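Local coordinates for occlusion-derived virus envelope protein E66 (Autographa californica nucleopolyhedrovirus, PDB 3VSN), which is a baculovirus envelope protein with chondroitin lyase activity, essential for oral infectivity, that may digest the chondroitin sulfate barrier of the host midgut's peritrophic matrix, at residues L346-S351 and A432-M437; I115-L120 and R169-L174; N619-T622 and A628-Y631; C553-L556 and S562-L565. One frame throughout, in Å; residues are numbered along the deposited sequence.

Contact 1: residues L346-S351 and A432-M437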
loop_
_atom_site.group_PDB
_atom_site.type_symbol
_atom_site.label_atom_id
_atom_site.label_comp_id
_atom_site.label_asym_id
_atom_site.label_seq_id
_atom_site.Cartn_x
_atom_site.Cartn_y
_atom_site.Cartn_z
ATOM N N LEU A 346 -11.230 10.996 7.064
ATOM C CA LEU A 346 -10.614 9.676 7.214
ATOM C C LEU A 346 -9.678 9.611 8.413
ATOM O O LEU A 346 -9.075 10.617 8.793
ATOM C CB LEU A 346 -9.863 9.274 5.934
ATOM C CG LEU A 346 -10.675 9.089 4.642
ATOM C CD1 LEU A 346 -9.753 8.986 3.433
ATOM C CD2 LEU A 346 -11.592 7.871 4.722
ATOM N N ALA A 347 -9.565 8.422 9.002
ATOM C CA ALA A 347 -8.646 8.195 10.110
ATOM C C ALA A 347 -7.219 8.522 9.687
ATOM O O ALA A 347 -6.820 8.237 8.557
ATOM C CB ALA A 347 -8.731 6.752 10.588
ATOM N N TYR A 348 -6.462 9.139 10.587
ATOM C CA TYR A 348 -5.031 9.313 10.362
ATOM C C TYR A 348 -4.259 8.132 10.939
ATOM O O TYR A 348 -3.082 7.944 10.635
ATOM C CB TYR A 348 -4.522 10.645 10.934
ATOM C CG TYR A 348 -4.446 10.725 12.449
ATOM C CD1 TYR A 348 -5.497 11.261 13.193
ATOM C CD2 TYR A 348 -3.310 10.285 13.137
ATOM C CE1 TYR A 348 -5.424 11.351 14.577
ATOM C CE2 TYR A 348 -3.228 10.368 14.519
ATOM C CZ TYR A 348 -4.288 10.900 15.232
ATOM O OH TYR A 348 -4.202 10.983 16.600
ATOM N N TYR A 349 -4.931 7.332 11.766
ATOM C CA TYR A 349 -4.281 6.210 12.433
ATOM C C TYR A 349 -5.283 5.176 12.934
ATOM O O TYR A 349 -6.428 5.508 13.246
ATOM C CB TYR A 349 -3.407 6.710 13.593
ATOM C CG TYR A 349 -2.587 5.625 14.260
ATOM C CD1 TYR A 349 -1.730 4.817 13.517
ATOM C CD2 TYR A 349 -2.667 5.412 15.636
ATOM C CE1 TYR A 349 -0.981 3.821 14.122
ATOM C CE2 TYR A 349 -1.910 4.423 16.252
ATOM C CZ TYR A 349 -1.071 3.635 15.492
ATOM O OH TYR A 349 -0.323 2.648 16.092
ATOM N N GLU A 350 -4.839 3.922 12.991
ATOM C CA GLU A 350 -5.595 2.847 13.619
ATOM C C GLU A 350 -4.636 2.016 14.464
ATOM O O GLU A 350 -3.583 1.600 13.983
ATOM C CB GLU A 350 -6.281 1.967 12.568
ATOM C CG GLU A 350 -7.312 1.004 13.146
ATOM C CD GLU A 350 -7.768 -0.048 12.151
ATOM O OE1 GLU A 350 -6.913 -0.614 11.442
ATOM O OE2 GLU A 350 -8.983 -0.318 12.084
ATOM N N SER A 351 -5.003 1.797 15.723
ATOM C CA SER A 351 -4.207 0.982 16.638
ATOM C C SER A 351 -4.956 -0.279 17.068
ATOM O O SER A 351 -6.157 -0.413 16.830
ATOM C CB SER A 351 -3.810 1.798 17.870
ATOM O OG SER A 351 -4.954 2.302 18.541
ATOM N N ALA A 432 -2.544 19.802 9.207
ATOM C CA ALA A 432 -3.029 18.753 10.091
ATOM C C ALA A 432 -2.842 19.110 11.557
ATOM O O ALA A 432 -1.915 19.843 11.916
ATOM C CB ALA A 432 -2.338 17.439 9.769
ATOM N N LYS A 433 -3.748 18.606 12.390
ATOM C CA LYS A 433 -3.607 18.676 13.839
ATOM C C LYS A 433 -4.125 17.374 14.447
ATOM O O LYS A 433 -5.205 16.895 14.086
ATOM C CB LYS A 433 -4.337 19.894 14.419
ATOM C CG LYS A 433 -4.077 20.121 15.904
ATOM C CD LYS A 433 -4.766 21.376 16.418
ATOM C CE LYS A 433 -4.360 21.683 17.853
ATOM N NZ LYS A 433 -5.024 22.923 18.349
ATOM N N PHE A 434 -3.341 16.809 15.362
ATOM C CA PHE A 434 -3.630 15.502 15.939
ATOM C C PHE A 434 -3.729 15.591 17.462
ATOM O O PHE A 434 -2.709 15.712 18.151
ATOM C CB PHE A 434 -2.540 14.494 15.549
ATOM C CG PHE A 434 -2.159 14.526 14.088
ATOM C CD1 PHE A 434 -2.884 13.797 13.150
ATOM C CD2 PHE A 434 -1.053 15.258 13.654
ATOM C CE1 PHE A 434 -2.524 13.806 11.808
ATOM C CE2 PHE A 434 -0.690 15.272 12.314
ATOM C CZ PHE A 434 -1.425 14.543 11.390
ATOM N N ALA A 435 -4.956 15.529 17.981
ATOM C CA ALA A 435 -5.203 15.607 19.425
ATOM C C ALA A 435 -4.424 14.549 20.215
ATOM O O ALA A 435 -3.867 14.847 21.271
ATOM C CB ALA A 435 -6.695 15.508 19.726
ATOM N N GLU A 436 -4.364 13.330 19.680
ATOM C CA GLU A 436 -3.756 12.195 20.383
ATOM C C GLU A 436 -2.225 12.179 20.338
ATOM O O GLU A 436 -1.589 11.379 21.025
ATOM C CB GLU A 436 -4.319 10.868 19.855
ATOM C CG GLU A 436 -5.820 10.679 20.054
ATOM C CD GLU A 436 -6.673 11.390 19.010
ATOM O OE1 GLU A 436 -6.129 11.910 18.011
ATOM O OE2 GLU A 436 -7.905 11.429 19.189
ATOM N N MET A 437 -1.634 13.051 19.524
ATOM C CA MET A 437 -0.179 13.202 19.504
ATOM C C MET A 437 0.230 14.532 20.127
ATOM O O MET A 437 1.033 15.279 19.558
ATOM C CB MET A 437 0.383 13.044 18.083
ATOM C CG MET A 437 0.289 11.617 17.554
ATOM S SD MET A 437 1.279 11.267 16.082
ATOM C CE MET A 437 0.406 12.221 14.846
#
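Next to the active site, Tyr348, which leads into strand 349-351, packs on Phe434, Glu436 and Met437 at the end of strand 426-434, a strand of a seven-stranded antiparallel sheet. Phe434 turns its edge to one face of the tyrosine ring in a T-shaped (edge-to-face) pair: CD1 of Phe434 stands 3.4 Å above the centre of the Tyr348 ring, the centroids are 4.7 Å apart and the planes are inclined at 60°. A chi1 of 72° places CG of Tyr348 between its own backbone N and carbonyl carbon and turns the ring to Phe434, with its OH end at Glu436. There OH of Tyr348 donates a short hydrogen bond of 2.6 Å to OE1 of Glu436, meeting it on the anti side and 31° out of the carboxylate plane. The Glu436 chain is bent at chi2, which folds its carboxylate back to the phenol. CE of Met437 completes the contact 4.1 Å from CE2 of Tyr348 and also lies over a face of the Phe434 ring, so the thioether end touches both aromatic residues. Thr363 of helix 359-364 packs on Tyr348, Phe434 and Met437. Two residues along from Tyr348, Glu350, which is important for catalytic activity, forms a salt bridge with Arg300 and a hydrogen bond with His246; the contact is thus an aromatic packing cluster with a polar end, joining the chain that carries Glu350 to the large beta-sheet.

Contact 2: residues I115-L120 and R169-L174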
loop_
_atom_site.group_PDB
_atom_site.type_symbol
_atom_site.label_atom_id
_atom_site.label_comp_id
_atom_site.label_asym_id
_atom_site.label_seq_id
_atom_site.Cartn_x
_atom_site.Cartn_y
_atom_site.Cartn_z
ATOM N N ILE A 115 -4.400 -39.130 1.322
ATOM C CA ILE A 115 -4.177 -39.086 2.771
ATOM C C ILE A 115 -5.147 -38.111 3.449
ATOM O O ILE A 115 -5.768 -38.452 4.458
ATOM C CB ILE A 115 -2.703 -38.766 3.130
ATOM C CG1 ILE A 115 -1.781 -39.916 2.702
ATOM C CG2 ILE A 115 -2.549 -38.527 4.625
ATOM C CD1 ILE A 115 -0.310 -39.550 2.634
ATOM N N ILE A 116 -5.295 -36.916 2.877
ATOM C CA ILE A 116 -6.239 -35.919 3.398
ATOM C C ILE A 116 -7.685 -36.428 3.374
ATOM O O ILE A 116 -8.415 -36.284 4.357
ATOM C CB ILE A 116 -6.127 -34.569 2.645
ATOM C CG1 ILE A 116 -4.765 -33.924 2.912
ATOM C CG2 ILE A 116 -7.243 -33.617 3.064
ATOM C CD1 ILE A 116 -4.439 -32.762 1.996
ATOM N N CYS A 117 -8.085 -37.034 2.256
ATOM C CA CYS A 117 -9.440 -37.569 2.102
ATOM C C CYS A 117 -9.775 -38.648 3.131
ATOM O O CYS A 117 -10.911 -38.729 3.598
ATOM C CB CYS A 117 -9.659 -38.090 0.681
ATOM S SG CYS A 117 -9.783 -36.765 -0.541
ATOM N N SER A 118 -8.778 -39.453 3.495
ATOM C CA SER A 118 -8.959 -40.508 4.493
ATOM C C SER A 118 -9.112 -39.963 5.917
ATOM O O SER A 118 -9.556 -40.684 6.811
ATOM C CB SER A 118 -7.804 -41.516 4.433
ATOM O OG SER A 118 -6.638 -41.001 5.056
ATOM N N LYS A 119 -8.744 -38.698 6.127
ATOM C CA LYS A 119 -8.849 -38.074 7.448
ATOM C C LYS A 119 -10.140 -37.277 7.634
ATOM O O LYS A 119 -10.546 -37.010 8.767
ATOM C CB LYS A 119 -7.640 -37.174 7.734
ATOM C CG LYS A 119 -6.292 -37.881 7.752
ATOM C CD LYS A 119 -6.172 -38.884 8.891
ATOM C CE LYS A 119 -4.839 -39.610 8.826
ATOM N NZ LYS A 119 -4.785 -40.779 9.746
ATOM N N LEU A 120 -10.777 -36.898 6.526
ATOM C CA LEU A 120 -11.968 -36.047 6.567
ATOM C C LEU A 120 -13.218 -36.807 7.019
ATOM O O LEU A 120 -13.534 -37.864 6.466
ATOM C CB LEU A 120 -12.216 -35.380 5.205
ATOM C CG LEU A 120 -11.233 -34.309 4.714
ATOM C CD1 LEU A 120 -11.556 -33.918 3.279
ATOM C CD2 LEU A 120 -11.244 -33.081 5.615
ATOM N N ARG A 169 -14.978 -33.765 -6.752
ATOM C CA ARG A 169 -16.441 -33.753 -6.870
ATOM C C ARG A 169 -17.112 -34.221 -5.581
ATOM O O ARG A 169 -18.053 -33.587 -5.101
ATOM C CB ARG A 169 -16.911 -34.608 -8.055
ATOM C CG ARG A 169 -16.723 -33.954 -9.415
ATOM C CD ARG A 169 -17.389 -34.758 -10.524
ATOM N NE ARG A 169 -16.664 -35.995 -10.799
ATOM C CZ ARG A 169 -15.774 -36.153 -11.777
ATOM N NH1 ARG A 169 -15.170 -37.318 -11.924
ATOM N NH2 ARG A 169 -15.490 -35.156 -12.613
ATOM N N TYR A 170 -16.621 -35.319 -5.010
ATOM C CA TYR A 170 -17.230 -35.845 -3.797
ATOM C C TYR A 170 -16.962 -34.996 -2.554
ATOM O O TYR A 170 -17.895 -34.599 -1.864
ATOM C CB TYR A 170 -16.834 -37.300 -3.525
ATOM C CG TYR A 170 -17.584 -37.850 -2.331
ATOM C CD1 TYR A 170 -17.018 -37.837 -1.055
ATOM C CD2 TYR A 170 -18.882 -38.340 -2.473
ATOM C CE1 TYR A 170 -17.714 -38.321 0.041
ATOM C CE2 TYR A 170 -19.586 -38.824 -1.383
ATOM C CZ TYR A 170 -19.002 -38.812 -0.134
ATOM O OH TYR A 170 -19.705 -39.292 0.943
ATOM N N TRP A 171 -15.690 -34.741 -2.261
ATOM C CA TRP A 171 -15.326 -34.101 -0.999
ATOM C C TRP A 171 -15.662 -32.637 -0.926
ATOM O O TRP A 171 -16.019 -32.136 0.146
ATOM C CB TRP A 171 -13.873 -34.385 -0.634
ATOM C CG TRP A 171 -13.704 -35.821 -0.203
ATOM C CD1 TRP A 171 -13.158 -36.874 -0.934
ATOM C CD2 TRP A 171 -14.139 -36.421 1.067
ATOM N NE1 TRP A 171 -13.205 -38.044 -0.218
ATOM C CE2 TRP A 171 -13.781 -37.843 0.991
ATOM C CE3 TRP A 171 -14.759 -35.937 2.219
ATOM C CZ2 TRP A 171 -14.041 -38.723 2.034
ATOM C CZ3 TRP A 171 -15.015 -36.835 3.264
ATOM C CH2 TRP A 171 -14.663 -38.194 3.173
ATOM N N LEU A 172 -15.583 -31.943 -2.057
ATOM C CA LEU A 172 -16.008 -30.545 -2.092
ATOM C C LEU A 172 -17.530 -30.465 -2.110
ATOM O O LEU A 172 -18.103 -29.509 -1.599
ATOM C CB LEU A 172 -15.374 -29.774 -3.256
ATOM C CG LEU A 172 -13.843 -29.627 -3.232
ATOM C CD1 LEU A 172 -13.401 -28.526 -4.184
ATOM C CD2 LEU A 172 -13.311 -29.346 -1.830
ATOM N N GLY A 173 -18.177 -31.482 -2.679
ATOM C CA GLY A 173 -19.632 -31.616 -2.594
ATOM C C GLY A 173 -20.102 -31.605 -1.150
ATOM O O GLY A 173 -21.149 -31.041 -0.834
ATOM N N LEU A 174 -19.308 -32.216 -0.274
ATOM C CA LEU A 174 -19.598 -32.233 1.155
ATOM C C LEU A 174 -19.144 -30.963 1.877
ATOM O O LEU A 174 -19.923 -30.367 2.621
ATOM C CB LEU A 174 -18.972 -33.460 1.825
ATOM C CG LEU A 174 -19.551 -34.851 1.541
ATOM C CD1 LEU A 174 -18.754 -35.887 2.314
ATOM C CD2 LEU A 174 -21.029 -34.947 1.900
#
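A sulfur-aromatic contact joins two helices of the N-terminal alpha-helical domain, where the C-terminal end of helix 103-119 packs against helix 161-175 through Cys117, Leu120 and Trp171. The indole of Trp171 lies flat along the end of the first helix, and both of its rings are used. SG of Cys117 approaches the five-membered ring obliquely, 3.9 Å from its centroid and 34° off the normal, and comes closest to CD1 of Trp171 at 3.4 Å. A chi1 of -72° sets this sulfur beside the backbone N of Cys117, anti to the carbonyl carbon, where it reaches the indole. CB of Cys117 meets NE1 of Trp171 at 3.7 Å. The carbonyl O of Cys117 stands 3.4 Å above the same indole plane, toward the rim. Leu120, near the helix end, takes the six-membered ring: its CB is 3.7 Å from CZ3 of Trp171, its CD1 touches CE3, and its backbone O is 3.5 Å from CH2. CD1 of Tyr170 lies over the opposite face of the indole, so the ring is held between its sequence neighbour and the helix end. No hydrogen bond crosses between the two segments. Phe148 of helix 138-154 touches both Cys117 and Trp171, while Met144 of that helix meets Leu120; helix 138-154 therefore packs against both partners, and Asp122 of the following loop lies against Trp171.

Contact 3: residues N619-T622 and A628-Y631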
loop_
_atom_site.group_PDB
_atom_site.type_symbol
_atom_site.label_atom_id
_atom_site.label_comp_id
_atom_site.label_asym_id
_atom_site.label_seq_id
_atom_site.Cartn_x
_atom_site.Cartn_y
_atom_site.Cartn_z
ATOM N N ASN A 619 -1.948 35.784 -9.033
ATOM C CA ASN A 619 -1.010 35.903 -7.912
ATOM C C ASN A 619 0.015 34.770 -7.890
ATOM O O ASN A 619 1.191 35.004 -7.597
ATOM C CB ASN A 619 -1.748 35.990 -6.569
ATOM C CG ASN A 619 -2.388 37.352 -6.341
ATOM O OD1 ASN A 619 -1.842 38.384 -6.729
ATOM N ND2 ASN A 619 -3.544 37.361 -5.697
ATOM N N SER A 620 -0.433 33.557 -8.214
ATOM C CA SER A 620 0.445 32.386 -8.240
ATOM C C SER A 620 1.522 32.530 -9.310
ATOM O O SER A 620 2.706 32.310 -9.042
ATOM C CB SER A 620 -0.362 31.104 -8.462
ATOM O OG SER A 620 -1.308 30.919 -7.421
ATOM N N PHE A 621 1.103 32.913 -10.517
ATOM C CA PHE A 621 2.026 33.110 -11.636
ATOM C C PHE A 621 3.022 34.236 -11.348
ATOM O O PHE A 621 4.200 34.132 -11.689
ATOM C CB PHE A 621 1.265 33.376 -12.944
ATOM C CG PHE A 621 0.547 32.168 -13.505
ATOM C CD1 PHE A 621 0.840 30.875 -13.068
ATOM C CD2 PHE A 621 -0.406 32.325 -14.511
ATOM C CE1 PHE A 621 0.181 29.772 -13.600
ATOM C CE2 PHE A 621 -1.061 31.226 -15.051
ATOM C CZ PHE A 621 -0.771 29.951 -14.592
ATOM N N THR A 622 2.540 35.305 -10.713
ATOM C CA THR A 622 3.395 36.409 -10.260
ATOM C C THR A 622 4.444 35.920 -9.246
ATOM O O THR A 622 5.629 36.253 -9.353
ATOM C CB THR A 622 2.543 37.560 -9.668
ATOM O OG1 THR A 622 1.609 38.025 -10.657
ATOM C CG2 THR A 622 3.416 38.729 -9.209
ATOM N N ALA A 628 2.991 37.632 -16.461
ATOM C CA ALA A 628 2.194 37.838 -17.672
ATOM C C ALA A 628 1.875 36.549 -18.444
ATOM O O ALA A 628 1.527 36.603 -19.627
ATOM C CB ALA A 628 2.869 38.864 -18.578
ATOM N N LEU A 629 1.985 35.397 -17.781
ATOM C CA LEU A 629 1.672 34.112 -18.422
ATOM C C LEU A 629 0.267 34.083 -19.010
ATOM O O LEU A 629 -0.699 34.461 -18.347
ATOM C CB LEU A 629 1.810 32.947 -17.439
ATOM C CG LEU A 629 3.103 32.144 -17.325
ATOM C CD1 LEU A 629 2.811 30.883 -16.524
ATOM C CD2 LEU A 629 3.713 31.792 -18.677
ATOM N N GLN A 630 0.172 33.638 -20.259
ATOM C CA GLN A 630 -1.110 33.444 -20.931
ATOM C C GLN A 630 -1.495 31.978 -20.806
ATOM O O GLN A 630 -0.638 31.097 -20.895
ATOM C CB GLN A 630 -1.023 33.833 -22.409
ATOM C CG GLN A 630 -0.779 35.315 -22.669
ATOM C CD GLN A 630 -2.051 36.137 -22.633
ATOM O OE1 GLN A 630 -2.580 36.435 -21.563
ATOM N NE2 GLN A 630 -2.547 36.517 -23.809
ATOM N N TYR A 631 -2.780 31.717 -20.598
ATOM C CA TYR A 631 -3.230 30.357 -20.339
ATOM C C TYR A 631 -4.660 30.100 -20.810
ATOM O O TYR A 631 -5.440 31.032 -21.029
ATOM C CB TYR A 631 -3.080 30.021 -18.848
ATOM C CG TYR A 631 -4.005 30.811 -17.956
ATOM C CD1 TYR A 631 -3.654 32.085 -17.505
ATOM C CD2 TYR A 631 -5.234 30.289 -17.566
ATOM C CE1 TYR A 631 -4.506 32.813 -16.694
ATOM C CE2 TYR A 631 -6.091 31.005 -16.751
ATOM C CZ TYR A 631 -5.724 32.266 -16.321
ATOM O OH TYR A 631 -6.575 32.979 -15.513
#
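Phe621 is the residue of 619-622 that meets the returning chain, pressing its ring against Leu629 and Tyr631. Just before it on helix 614-623, Ser620 faces the neighbouring strands: its hydroxyl is hydrogen-bonded to the carbonyl of Val616 within the helix, and its side chain packs on Met594 and Phe603. At Phe621 a chi1 of -71° sets CG beside the backbone N, and the ring extends from the helix toward residues 628-631. Leu629 approaches one face: its CD1 sits 3.8 Å from the ring centroid and 5° off the normal, a CH-pi contact centred on the ring. CB of Leu629 adds a second touch, 3.7 Å from CD2 of Phe621, so the leucine covers the ring from its middle to one side, the two side chains crossing at about a right angle. The segments belong to a helix-loop-strand connection: the chain leaves helix 614-623, turns, and enters strand 631-633, an outermost strand of a seven-stranded antiparallel sheet, next to strand 654-658. On that strand, Tyr631 receives the edge of Phe621 toward its face in an offset edge-to-face pair, with centroids 5.7 Å apart and planes at 77°. The closest atoms are CE2 of Phe621 and CD1 of Tyr631, at 3.7 Å. Ile658 of strand 654-658 packs on Phe621, Leu629 and Tyr631 alike, and Tyr631 makes a further edge-to-face pair with Phe656.

Contact 4: residues C553-L556 and S562-L565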
loop_
_atom_site.group_PDB
_atom_site.type_symbol
_atom_site.label_atom_id
_atom_site.label_comp_id
_atom_site.label_asym_id
_atom_site.label_seq_id
_atom_site.Cartn_x
_atom_site.Cartn_y
_atom_site.Cartn_z
ATOM N N CYS A 553 13.408 22.159 6.896
ATOM C CA CYS A 553 13.404 22.049 5.438
ATOM C C CYS A 553 14.599 21.254 4.939
ATOM O O CYS A 553 15.744 21.558 5.278
ATOM C CB CYS A 553 13.388 23.444 4.794
ATOM S SG CYS A 553 13.013 23.440 3.026
ATOM N N TYR A 554 14.326 20.231 4.135
ATOM C CA TYR A 554 15.381 19.399 3.582
ATOM C C TYR A 554 14.966 18.845 2.222
ATOM O O TYR A 554 13.808 18.966 1.819
ATOM C CB TYR A 554 15.724 18.252 4.548
ATOM C CG TYR A 554 14.620 17.225 4.710
ATOM C CD1 TYR A 554 14.570 16.093 3.893
ATOM C CD2 TYR A 554 13.629 17.383 5.680
ATOM C CE1 TYR A 554 13.560 15.149 4.034
ATOM C CE2 TYR A 554 12.618 16.445 5.832
ATOM C CZ TYR A 554 12.590 15.330 5.007
ATOM O OH TYR A 554 11.589 14.392 5.147
ATOM N N LYS A 555 15.917 18.240 1.519
ATOM C CA LYS A 555 15.596 17.508 0.303
ATOM C C LYS A 555 16.338 16.182 0.276
ATOM O O LYS A 555 17.388 16.028 0.913
ATOM C CB LYS A 555 15.888 18.339 -0.955
ATOM C CG LYS A 555 17.355 18.469 -1.308
ATOM C CD LYS A 555 17.552 18.959 -2.737
ATOM C CE LYS A 555 19.017 18.828 -3.115
ATOM N NZ LYS A 555 19.401 19.624 -4.313
ATOM N N LEU A 556 15.766 15.227 -0.446
ATOM C CA LEU A 556 16.399 13.942 -0.686
ATOM C C LEU A 556 16.626 13.799 -2.189
ATOM O O LEU A 556 15.806 14.263 -2.980
ATOM C CB LEU A 556 15.517 12.800 -0.163
ATOM C CG LEU A 556 15.147 12.763 1.332
ATOM C CD1 LEU A 556 14.198 11.604 1.617
ATOM C CD2 LEU A 556 16.379 12.671 2.226
ATOM N N SER A 562 22.113 14.545 -8.704
ATOM C CA SER A 562 22.041 15.839 -8.022
ATOM C C SER A 562 21.252 16.894 -8.808
ATOM O O SER A 562 21.071 16.782 -10.023
ATOM C CB SER A 562 23.450 16.353 -7.716
ATOM O OG SER A 562 24.145 16.649 -8.916
ATOM N N ASP A 563 20.787 17.920 -8.105
ATOM C CA ASP A 563 20.073 19.027 -8.738
ATOM C C ASP A 563 20.395 20.333 -8.028
ATOM O O ASP A 563 21.047 20.333 -6.983
ATOM C CB ASP A 563 18.564 18.769 -8.716
ATOM C CG ASP A 563 18.015 18.642 -7.308
ATOM O OD1 ASP A 563 18.060 19.639 -6.556
ATOM O OD2 ASP A 563 17.542 17.543 -6.948
ATOM N N SER A 564 19.919 21.441 -8.587
ATOM C CA SER A 564 20.152 22.753 -7.994
ATOM C C SER A 564 18.847 23.393 -7.521
ATOM O O SER A 564 18.612 24.585 -7.728
ATOM C CB SER A 564 20.883 23.655 -8.992
ATOM O OG SER A 564 22.122 23.071 -9.369
ATOM N N LEU A 565 18.002 22.595 -6.873
ATOM C CA LEU A 565 16.731 23.088 -6.350
ATOM C C LEU A 565 16.939 24.275 -5.404
ATOM O O LEU A 565 17.829 24.255 -4.555
ATOM C CB LEU A 565 15.974 21.957 -5.641
ATOM C CG LEU A 565 14.624 22.272 -4.991
ATOM C CD1 LEU A 565 13.745 21.031 -4.990
ATOM C CD2 LEU A 565 14.808 22.804 -3.572
HETATM O O HOH W 1 21.316 17.670 -5.222
HETATM O O HOH W 2 19.106 22.196 -3.271
#
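Lys555 and Asp563 form the tight part of this contact, a salt bridge of 2.6 Å between NZ of Lys555 and OD1 of Asp563. The lysine runs extended beyond CG from strand 550-558, and its ammonium meets the carboxylate oxygen from above the plane, 48° out of it. On the opposite face of that plane, the backbone N of Leu565 donates to the same OD1 at 3.0 Å, with an N-H...O angle of 160°. This second bond closes an Asx turn in the loop between strands 550-558 and 566-569. The other oxygen, OD2, is hydrogen-bonded to the hydroxyl of Tyr449 on strand 440-449, whose side chain also touches Lys555 and Leu565; together with this bond, the two donors to OD1 probably hold the carboxylate in its rotation. The looser part is bridged by water. Water 1 accepts from NZ of Lys555 at 2.9 Å and from the backbone N of Asp563, while water 2 accepts from NZ of Lys555 at 2.8 Å and donates to the carbonyl O of Leu565. The Leu565 side chain hardly takes part, its CB 4.4 Å from NZ of Lys555, and rests instead on Phe454 and Tyr449.

How the contacts relate
Contact 1 is the one tied to the catalytic centre: it includes Glu350, and the side chain of Tyr348 lies about 12 Å from that of Arg300, the transition state stabilizer. Contacts 1 and 4 both reach the same seven-stranded sheet, through strands 426-434 and 550-558, with nearest atoms about 14 Å apart. Contact 3 borders a different seven-stranded sheet; its nearest atoms are about 16 Å from those of contact 4 and about 20 Å from those of contact 1. Contact 2 stands apart in the helical domain, its centre about 49 Å from that of contact 1 and about 73 Å from that of contact 3, across the chain's centre.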